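Local coordinates for RND efflux system, outer membrane lipoprotein, NodT family (Burkholderia mallei, PDB 6U94) that probably serves as the outer membrane factor of a tripartite RND efflux pump, forming a channel through which substrates leave the cell, at residues Leu278-Arg282 and Ala454-Val460; Glu377-Leu382 and Thr450-Leu455; Glu156-Ser161 and Arg281-Ala287. Residues are numbered along the deposited sequence.

Following the chain from its N terminus, contact 3 opens first, on the leading turns of helix 156-203, and closes 120 residues later at the start of helix 283-294, joining the two efflux-protein repeats. Contact 1 opens at Leu278, on the stretch where contact 3 ends, sharing Arg281 and Arg282 with it, and closes at the loop after helix 421-454. Contact 2 starts and ends within that long span, joining helix 362-415 to helix 421-454 and sharing Ala454 and Leu455 with contact 1. Contacts 3 and 2 follow one another in series. Arg282 NH1 links contacts 1 and 2, bonding Glu377 OE1 at 2.6 Å and Ala454 O at 2.8 Å, and Arg160 NH2, 2.8 Å from Gly456 O, links contact 3 to contact 1.

Contact 1. Residues Leu278-Arg282 and Ala454-Val460; sequences LLERR and ALGGGWV
Leu278-Arg281 forms the end of a 3-10 segment, with Arg281 N bonded to Leu278 O at 3.1 Å, and Arg282 (phi/psi -64/133) is the N-cap of helix 283-294. Ala454-Val460 leaves helix 421-454 through a Schellman motif: Gly456 has positive phi (90/12), followed by Gly457 (117/50) and Gly458 (71/-140). The CA atoms of Arg282 and Gly456 approach to 3.9 Å and those of Leu279 and Leu455 to 5.3 Å. A CB on Gly456 would clash with Arg282 N and Arg281 C, so glycine suits both its phi and this close backbone approach. Arg281 (chi1 m, chi2 t, chi3 m) folds back, its NE bonding Leu278 O at 2.9 Å. Its NH2 donates to Leu455 O at 3.0 Å and Gly458 O at 2.5 Å, and its NH1 donates weakly to Gly457 O at 3.3 Å. One guanidinium thus gathers three of the turn's carbonyls, while Gly456 O is bonded by Arg160. Arg282 (chi1 m, chi2 t, chi3 p) sends NH1 to Ala454 O at 2.8 Å and forms a salt bridge with Glu377 of helix 362-415. Apolar contacts accompany the polar ones: Leu278 CD1 lies 4.0 Å from Trp459 CB and its CD2 4.2 Å from Val460 CG1, while Leu279 CD2 reaches Leu455 CD2 at 4.2 Å. Both leucines are m,t rotamers. Two consecutive arginines therefore donate to carbonyls of a Schellman C-cap and its glycine turn, at the buried junction between helix 421-454 and the turn leading into helix 283-294.

Contact 2. Residues Glu377-Leu382 and Thr450-Leu455; sequences EVADNL and TLYKAL
Two long helices of the helical bundle, 362-415 and 421-454, pack here as an antiparallel pair; in relatives of the outer membrane factor family such helices build the trimeric periplasmic barrel. The short segments cross at -165° with axes 9.4 Å apart, and the CA register sets Val378 against Ala454 and Asn381 against Leu451, both at 5.9 Å. Leu451, Asn381 and Val378 carry most of the contact. Leu451 (chi1 t, chi2 p) reaches across to the other helix: its CD2 meets Leu382 CD2 at 3.6 Å, and its CD1 lies 4.1 Å from Val378 CG1 and 4.4 Å from Asn381 CB. Val378 (chi1 t) continues this apolar strip one turn further along, its CG2 standing 4.0 Å from Ala454 CB, 3.7 Å from Ala454 O and 4.3 Å from Leu455 CD2. Leu323 of helix 321-326 also touches Val378 and Leu382. Asn381 points its CA-CB bond at helix 421-454 but spends its amide on its own helix, where ND2 donates to Glu377 O at 2.9 Å. That carbonyl also accepts Asn381 N at 3.2 Å. Glu377 (chi1 t, chi2 t) brings OE1 within 4.0 Å of Ala454 CB, and its carboxylate makes a salt bridge with Arg282, whose guanidinium also bonds Ala454 O. The interface itself is held by packing rather than by polar bonds between its segments. At its Asn381 end, OD1 rests 3.3 Å from the methyl CG2 of Thr450, whose OG1 is bonded to Thr446 O one turn back.

Contact 3. Residues Glu156-Ser161 and Arg281-Ala287; sequences EEARRS and RRPDIMA
The start of helix 156-203 lies antiparallel to the first turns of helix 283-294, joining the two efflux-protein repeats of this mainly helical chain. The axes of the two short segments pass 8.8 Å apart, at 178°, and the closest CA pair, Glu157 and Pro283, stands at 4.7 Å, with Arg282 as N-cap before the proline. Glu156 (chi1 t, chi2 t) meets the thioether end of Met286, its CD 3.7 Å from CE. Glu157 (chi1 p, chi2 m) is the first residue to point into the interface. Its O lies 3.5 Å from Pro283 CB, and its CB 4.1 Å from Met286 CB. Further out, its CG is 4.2 Å from Ala287 CB, and a bound glycerol, probably from the crystallisation liquor, sits about 3 Å from the side chain. Arg160, extended with chi1 to chi3 all t, reaches past the N-terminal turn of helix 283-294: its CD packs 3.9 Å from Met286 SD, its NE donates weakly to Arg281 O at 3.0 Å, and its NH2 is bonded to Gly456 O. That NH2 also lies over a face of the Arg281 guanidinium, 3.9 Å from NH1. Carbonyls engage both groups, Arg281 bonding those of Gly458, Leu455 and Leu278, consistent with this closeness. Arg282 turns the other way, its NE and NH2 clasping Asp284 OD1 at 3.0 Å and OD2 at 2.7 Å in a salt bridge. Phe133 of helix 132-142 touches Ser161 and Pro283 as they meet, the CB of Ser161 resting 3.7 Å from Pro283 CG.

Contact 1. Residues Leu278-Arg282 and Ala454-Val460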
loop_
_atom_site.group_PDB
_atom_site.type_symbol
_atom_site.label_atom_id
_atom_site.label_comp_id
_atom_site.label_asym_id
_atom_site.label_seq_id
_atom_site.Cartn_x
_atom_site.Cartn_y
_atom_site.Cartn_z
ATOM N N LEU A 278 -1.787 -19.301 7.195
ATOM C CA LEU A 278 -0.714 -18.461 6.678
ATOM C C LEU A 278 -0.259 -17.441 7.711
ATOM O O LEU A 278 0.918 -17.059 7.730
ATOM C CB LEU A 278 -1.167 -17.743 5.406
ATOM C CG LEU A 278 -1.361 -18.560 4.129
ATOM C CD1 LEU A 278 -1.967 -17.679 3.041
ATOM C CD2 LEU A 278 -0.046 -19.160 3.663
ATOM N N LEU A 279 -1.172 -16.987 8.575
ATOM C CA LEU A 279 -0.833 -15.999 9.592
ATOM C C LEU A 279 0.098 -16.550 10.665
ATOM O O LEU A 279 0.620 -15.767 11.468
ATOM C CB LEU A 279 -2.108 -15.451 10.237
ATOM C CG LEU A 279 -3.130 -14.854 9.259
ATOM C CD1 LEU A 279 -4.210 -14.075 9.997
ATOM C CD2 LEU A 279 -2.454 -13.970 8.230
ATOM N N GLU A 280 0.319 -17.867 10.700
ATOM C CA GLU A 280 1.323 -18.417 11.604
ATOM C C GLU A 280 2.715 -17.887 11.283
ATOM O O GLU A 280 3.582 -17.860 12.164
ATOM C CB GLU A 280 1.314 -19.944 11.541
ATOM C CG GLU A 280 0.046 -20.592 12.071
ATOM C CD GLU A 280 -0.093 -22.040 11.644
ATOM O OE1 GLU A 280 0.806 -22.544 10.936
ATOM O OE2 GLU A 280 -1.101 -22.675 12.015
ATOM N N ARG A 281 2.948 -17.462 10.039
ATOM C CA ARG A 281 4.237 -16.927 9.614
ATOM C C ARG A 281 4.394 -15.440 9.900
ATOM O O ARG A 281 5.451 -14.877 9.598
ATOM C CB ARG A 281 4.452 -17.166 8.119
ATOM C CG ARG A 281 4.175 -18.577 7.648
ATOM C CD ARG A 281 3.941 -18.540 6.153
ATOM N NE ARG A 281 2.987 -17.485 5.814
ATOM C CZ ARG A 281 2.853 -16.947 4.605
ATOM N NH1 ARG A 281 3.617 -17.359 3.602
ATOM N NH2 ARG A 281 1.958 -15.990 4.401
ATOM N N ARG A 282 3.378 -14.788 10.453
ATOM C CA ARG A 282 3.531 -13.393 10.843
ATOM C C ARG A 282 4.587 -13.281 11.938
ATOM O O ARG A 282 4.564 -14.064 12.898
ATOM C CB ARG A 282 2.208 -12.817 11.335
ATOM C CG ARG A 282 1.195 -12.462 10.239
ATOM C CD ARG A 282 -0.084 -11.941 10.861
ATOM N NE ARG A 282 0.164 -10.811 11.753
ATOM C CZ ARG A 282 -0.210 -9.559 11.503
ATOM N NH1 ARG A 282 -0.874 -9.266 10.386
ATOM N NH2 ARG A 282 0.069 -8.595 12.375
ATOM N N ALA A 454 0.623 -8.299 5.846
ATOM C CA ALA A 454 -0.266 -8.699 6.933
ATOM C C ALA A 454 -0.548 -10.196 6.935
ATOM O O ALA A 454 -0.925 -10.742 7.978
ATOM C CB ALA A 454 -1.582 -7.917 6.852
ATOM N N LEU A 455 -0.385 -10.869 5.795
ATOM C CA LEU A 455 -0.530 -12.318 5.732
ATOM C C LEU A 455 0.682 -13.052 6.283
ATOM O O LEU A 455 0.634 -14.279 6.417
ATOM C CB LEU A 455 -0.769 -12.773 4.290
ATOM C CG LEU A 455 -2.053 -12.358 3.572
ATOM C CD1 LEU A 455 -2.006 -12.823 2.121
ATOM C CD2 LEU A 455 -3.275 -12.922 4.275
ATOM N N GLY A 456 1.757 -12.339 6.604
ATOM C CA GLY A 456 2.996 -12.968 6.994
ATOM C C GLY A 456 3.940 -13.259 5.852
ATOM O O GLY A 456 4.921 -13.985 6.053
ATOM N N GLY A 457 3.681 -12.720 4.662
ATOM C CA GLY A 457 4.536 -12.964 3.518
ATOM C C GLY A 457 3.836 -13.692 2.389
ATOM O O GLY A 457 4.346 -14.690 1.874
ATOM N N GLY A 458 2.660 -13.201 1.999
ATOM C CA GLY A 458 1.983 -13.757 0.839
ATOM C C GLY A 458 1.427 -15.144 1.102
ATOM O O GLY A 458 0.885 -15.438 2.173
ATOM N N TRP A 459 1.560 -16.010 0.100
ATOM C CA TRP A 459 0.983 -17.344 0.136
ATOM C C TRP A 459 1.978 -18.337 -0.444
ATOM O O TRP A 459 2.893 -17.969 -1.185
ATOM C CB TRP A 459 -0.337 -17.408 -0.645
ATOM C CG TRP A 459 -0.172 -17.184 -2.124
ATOM C CD1 TRP A 459 0.034 -18.138 -3.080
ATOM C CD2 TRP A 459 -0.198 -15.926 -2.812
ATOM N NE1 TRP A 459 0.138 -17.551 -4.320
ATOM C CE2 TRP A 459 -0.001 -16.195 -4.182
ATOM C CE3 TRP A 459 -0.368 -14.599 -2.402
ATOM C CZ2 TRP A 459 0.029 -15.184 -5.145
ATOM C CZ3 TRP A 459 -0.339 -13.597 -3.361
ATOM C CH2 TRP A 459 -0.140 -13.896 -4.715
ATOM N N VAL A 460 1.781 -19.609 -0.108
ATOM C CA VAL A 460 2.615 -20.671 -0.656
ATOM C C VAL A 460 2.073 -21.084 -2.019
ATOM O O VAL A 460 0.873 -20.979 -2.298
ATOM C CB VAL A 460 2.693 -21.867 0.316
ATOM C CG1 VAL A 460 2.898 -21.380 1.745
ATOM C CG2 VAL A 460 1.451 -22.740 0.211
#

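Contact 2. Residues Glu377-Leu382 and Thr450-Leu455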
loop_
_atom_site.group_PDB
_atom_site.type_symbol
_atom_site.label_atom_id
_atom_site.label_comp_id
_atom_site.label_asym_id
_atom_site.label_seq_id
_atom_site.Cartn_x
_atom_site.Cartn_y
_atom_site.Cartn_z
ATOM N N GLU A 377 -6.428 -6.759 11.127
ATOM C CA GLU A 377 -5.562 -6.073 10.174
ATOM C C GLU A 377 -5.745 -6.620 8.764
ATOM O O GLU A 377 -5.707 -5.865 7.785
ATOM C CB GLU A 377 -4.110 -6.213 10.620
ATOM C CG GLU A 377 -3.104 -5.472 9.781
ATOM C CD GLU A 377 -1.711 -5.532 10.387
ATOM O OE1 GLU A 377 -1.194 -6.650 10.617
ATOM O OE2 GLU A 377 -1.146 -4.458 10.658
ATOM N N VAL A 378 -5.935 -7.934 8.640
ATOM C CA VAL A 378 -6.128 -8.530 7.324
ATOM C C VAL A 378 -7.466 -8.096 6.734
ATOM O O VAL A 378 -7.552 -7.736 5.553
ATOM C CB VAL A 378 -6.014 -10.062 7.413
ATOM C CG1 VAL A 378 -6.576 -10.711 6.152
ATOM C CG2 VAL A 378 -4.558 -10.470 7.629
ATOM N N ALA A 379 -8.527 -8.118 7.545
ATOM C CA ALA A 379 -9.837 -7.690 7.066
ATOM C C ALA A 379 -9.829 -6.214 6.684
ATOM O O ALA A 379 -10.471 -5.815 5.706
ATOM C CB ALA A 379 -10.900 -7.966 8.128
ATOM N N ASP A 380 -9.095 -5.391 7.441
ATOM C CA ASP A 380 -9.073 -3.957 7.173
ATOM C C ASP A 380 -8.397 -3.647 5.843
ATOM O O ASP A 380 -8.847 -2.762 5.106
ATOM C CB ASP A 380 -8.377 -3.219 8.317
ATOM C CG ASP A 380 -9.260 -3.079 9.543
ATOM O OD1 ASP A 380 -10.393 -3.606 9.527
ATOM O OD2 ASP A 380 -8.823 -2.438 10.521
ATOM N N ASN A 381 -7.316 -4.357 5.517
ATOM C CA ASN A 381 -6.635 -4.092 4.257
ATOM C C ASN A 381 -7.425 -4.619 3.067
ATOM O O ASN A 381 -7.325 -4.066 1.967
ATOM C CB ASN A 381 -5.231 -4.694 4.273
ATOM C CG ASN A 381 -4.235 -3.827 5.022
ATOM O OD1 ASN A 381 -3.745 -2.831 4.493
ATOM N ND2 ASN A 381 -3.925 -4.210 6.257
ATOM N N LEU A 382 -8.202 -5.687 3.261
ATOM C CA LEU A 382 -9.069 -6.170 2.194
ATOM C C LEU A 382 -10.199 -5.184 1.923
ATOM O O LEU A 382 -10.552 -4.938 0.763
ATOM C CB LEU A 382 -9.632 -7.543 2.559
ATOM C CG LEU A 382 -8.695 -8.747 2.457
ATOM C CD1 LEU A 382 -9.209 -9.868 3.345
ATOM C CD2 LEU A 382 -8.599 -9.214 1.013
ATOM N N THR A 450 0.527 -4.096 1.109
ATOM C CA THR A 450 0.355 -4.153 2.556
ATOM C C THR A 450 -0.321 -5.450 2.985
ATOM O O THR A 450 0.019 -6.019 4.029
ATOM C CB THR A 450 -0.448 -2.948 3.038
ATOM O OG1 THR A 450 0.138 -1.750 2.516
ATOM C CG2 THR A 450 -0.445 -2.882 4.558
ATOM N N LEU A 451 -1.278 -5.937 2.191
ATOM C CA LEU A 451 -1.899 -7.218 2.500
ATOM C C LEU A 451 -0.911 -8.371 2.361
ATOM O O LEU A 451 -1.002 -9.358 3.102
ATOM C CB LEU A 451 -3.115 -7.442 1.603
ATOM C CG LEU A 451 -3.898 -8.738 1.831
ATOM C CD1 LEU A 451 -4.386 -8.843 3.273
ATOM C CD2 LEU A 451 -5.058 -8.835 0.853
ATOM N N TYR A 452 0.034 -8.270 1.421
ATOM C CA TYR A 452 1.100 -9.264 1.342
ATOM C C TYR A 452 1.865 -9.363 2.658
ATOM O O TYR A 452 2.304 -10.454 3.041
ATOM C CB TYR A 452 2.059 -8.923 0.199
ATOM C CG TYR A 452 3.396 -9.630 0.305
ATOM C CD1 TYR A 452 4.482 -9.021 0.923
ATOM C CD2 TYR A 452 3.569 -10.909 -0.208
ATOM C CE1 TYR A 452 5.704 -9.670 1.031
ATOM C CE2 TYR A 452 4.783 -11.562 -0.109
ATOM C CZ TYR A 452 5.848 -10.939 0.512
ATOM O OH TYR A 452 7.062 -11.581 0.612
ATOM N N LYS A 453 2.043 -8.238 3.353
ATOM C CA LYS A 453 2.743 -8.239 4.632
ATOM C C LYS A 453 1.865 -8.782 5.754
ATOM O O LYS A 453 2.302 -9.636 6.535
ATOM C CB LYS A 453 3.214 -6.826 4.967
ATOM C CG LYS A 453 4.208 -6.264 3.977
ATOM C CD LYS A 453 4.942 -5.084 4.578
ATOM C CE LYS A 453 4.110 -3.814 4.500
ATOM N NZ LYS A 453 4.879 -2.635 4.992
ATOM N N ALA A 454 0.623 -8.299 5.846
ATOM C CA ALA A 454 -0.266 -8.699 6.933
ATOM C C ALA A 454 -0.548 -10.196 6.935
ATOM O O ALA A 454 -0.925 -10.742 7.978
ATOM C CB ALA A 454 -1.582 -7.917 6.852
ATOM N N LEU A 455 -0.385 -10.869 5.795
ATOM C CA LEU A 455 -0.530 -12.318 5.732
ATOM C C LEU A 455 0.682 -13.052 6.283
ATOM O O LEU A 455 0.634 -14.279 6.417
ATOM C CB LEU A 455 -0.769 -12.773 4.290
ATOM C CG LEU A 455 -2.053 -12.358 3.572
ATOM C CD1 LEU A 455 -2.006 -12.823 2.121
ATOM C CD2 LEU A 455 -3.275 -12.922 4.275
#

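Contact 3. Residues Glu156-Ser161 and Arg281-Ala287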
loop_
_atom_site.group_PDB
_atom_site.type_symbol
_atom_site.label_atom_id
_atom_site.label_comp_id
_atom_site.label_asym_id
_atom_site.label_seq_id
_atom_site.Cartn_x
_atom_site.Cartn_y
_atom_site.Cartn_z
ATOM N N GLU A 156 14.802 -15.339 14.277
ATOM C CA GLU A 156 14.171 -15.708 13.016
ATOM C C GLU A 156 12.975 -14.815 12.710
ATOM O O GLU A 156 12.759 -14.434 11.551
ATOM C CB GLU A 156 13.743 -17.173 13.055
ATOM C CG GLU A 156 13.085 -17.655 11.772
ATOM C CD GLU A 156 12.301 -18.937 11.965
ATOM O OE1 GLU A 156 12.116 -19.356 13.128
ATOM O OE2 GLU A 156 11.866 -19.525 10.952
ATOM N N GLU A 157 12.180 -14.478 13.729
ATOM C CA GLU A 157 11.021 -13.623 13.498
ATOM C C GLU A 157 11.448 -12.209 13.129
ATOM O O GLU A 157 10.840 -11.580 12.255
ATOM C CB GLU A 157 10.107 -13.610 14.728
ATOM C CG GLU A 157 10.817 -13.393 16.057
ATOM C CD GLU A 157 11.276 -14.695 16.698
ATOM O OE1 GLU A 157 11.644 -15.633 15.959
ATOM O OE2 GLU A 157 11.264 -14.781 17.943
ATOM N N ALA A 158 12.496 -11.693 13.778
ATOM C CA ALA A 158 12.978 -10.356 13.445
ATOM C C ALA A 158 13.558 -10.314 12.036
ATOM O O ALA A 158 13.363 -9.334 11.309
ATOM C CB ALA A 158 14.019 -9.895 14.465
ATOM N N ARG A 159 14.280 -11.363 11.635
ATOM C CA ARG A 159 14.823 -11.408 10.281
ATOM C C ARG A 159 13.710 -11.435 9.241
ATOM O O ARG A 159 13.785 -10.742 8.218
ATOM C CB ARG A 159 15.733 -12.624 10.125
ATOM C CG ARG A 159 16.320 -12.797 8.734
ATOM C CD ARG A 159 17.330 -13.942 8.699
ATOM N NE ARG A 159 17.966 -14.075 7.391
ATOM C CZ ARG A 159 19.115 -13.495 7.055
ATOM N NH1 ARG A 159 19.761 -12.739 7.932
ATOM N NH2 ARG A 159 19.622 -13.670 5.841
ATOM N N ARG A 160 12.670 -12.235 9.481
ATOM C CA ARG A 160 11.554 -12.291 8.546
ATOM C C ARG A 160 10.813 -10.961 8.480
ATOM O O ARG A 160 10.336 -10.571 7.409
ATOM C CB ARG A 160 10.600 -13.419 8.943
ATOM C CG ARG A 160 9.422 -13.597 8.002
ATOM C CD ARG A 160 8.572 -14.788 8.410
ATOM N NE ARG A 160 7.550 -15.095 7.417
ATOM C CZ ARG A 160 7.783 -15.757 6.288
ATOM N NH1 ARG A 160 9.009 -16.176 6.007
ATOM N NH2 ARG A 160 6.794 -15.996 5.436
ATOM N N SER A 161 10.720 -10.249 9.608
ATOM C CA SER A 161 10.004 -8.977 9.623
ATOM C C SER A 161 10.729 -7.924 8.795
ATOM O O SER A 161 10.090 -7.119 8.106
ATOM C CB SER A 161 9.817 -8.495 11.063
ATOM O OG SER A 161 9.087 -7.276 11.096
ATOM N N ARG A 281 2.948 -17.462 10.039
ATOM C CA ARG A 281 4.237 -16.927 9.614
ATOM C C ARG A 281 4.394 -15.440 9.900
ATOM O O ARG A 281 5.451 -14.877 9.598
ATOM C CB ARG A 281 4.452 -17.166 8.119
ATOM C CG ARG A 281 4.175 -18.577 7.648
ATOM C CD ARG A 281 3.941 -18.540 6.153
ATOM N NE ARG A 281 2.987 -17.485 5.814
ATOM C CZ ARG A 281 2.853 -16.947 4.605
ATOM N NH1 ARG A 281 3.617 -17.359 3.602
ATOM N NH2 ARG A 281 1.958 -15.990 4.401
ATOM N N ARG A 282 3.378 -14.788 10.453
ATOM C CA ARG A 282 3.531 -13.393 10.843
ATOM C C ARG A 282 4.587 -13.281 11.938
ATOM O O ARG A 282 4.564 -14.064 12.898
ATOM C CB ARG A 282 2.208 -12.817 11.335
ATOM C CG ARG A 282 1.195 -12.462 10.239
ATOM C CD ARG A 282 -0.084 -11.941 10.861
ATOM N NE ARG A 282 0.164 -10.811 11.753
ATOM C CZ ARG A 282 -0.210 -9.559 11.503
ATOM N NH1 ARG A 282 -0.874 -9.266 10.386
ATOM N NH2 ARG A 282 0.069 -8.595 12.375
ATOM N N PRO A 283 5.535 -12.350 11.822
ATOM C CA PRO A 283 6.554 -12.219 12.876
ATOM C C PRO A 283 5.991 -11.961 14.268
ATOM O O PRO A 283 6.618 -12.374 15.251
ATOM C CB PRO A 283 7.409 -11.048 12.379
ATOM C CG PRO A 283 7.298 -11.144 10.893
ATOM C CD PRO A 283 5.875 -11.552 10.631
ATOM N N ASP A 284 4.834 -11.306 14.398
ATOM C CA ASP A 284 4.293 -11.079 15.734
ATOM C C ASP A 284 3.588 -12.304 16.296
ATOM O O ASP A 284 3.464 -12.426 17.521
ATOM C CB ASP A 284 3.348 -9.870 15.749
ATOM C CG ASP A 284 2.269 -9.924 14.666
ATOM O OD1 ASP A 284 2.266 -10.846 13.824
ATOM O OD2 ASP A 284 1.410 -9.019 14.666
ATOM N N ILE A 285 3.146 -13.225 15.440
ATOM C CA ILE A 285 2.579 -14.468 15.948
ATOM C C ILE A 285 3.679 -15.489 16.235
ATOM O O ILE A 285 3.575 -16.268 17.187
ATOM C CB ILE A 285 1.520 -15.016 14.975
ATOM C CG1 ILE A 285 0.326 -14.060 14.909
ATOM C CG2 ILE A 285 1.054 -16.415 15.392
ATOM C CD1 ILE A 285 -0.842 -14.599 14.124
ATOM N N MET A 286 4.748 -15.495 15.429
ATOM C CA MET A 286 5.902 -16.350 15.713
ATOM C C MET A 286 6.504 -16.022 17.072
ATOM O O MET A 286 6.772 -16.920 17.879
ATOM C CB MET A 286 6.957 -16.195 14.616
ATOM C CG MET A 286 6.496 -16.591 13.222
ATOM S SD MET A 286 7.760 -16.255 11.978
ATOM C CE MET A 286 9.086 -17.305 12.577
ATOM N N ALA A 287 6.716 -14.734 17.345
ATOM C CA ALA A 287 7.274 -14.335 18.632
ATOM C C ALA A 287 6.323 -14.672 19.773
ATOM O O ALA A 287 6.759 -15.089 20.853
ATOM C CB ALA A 287 7.596 -12.842 18.623
#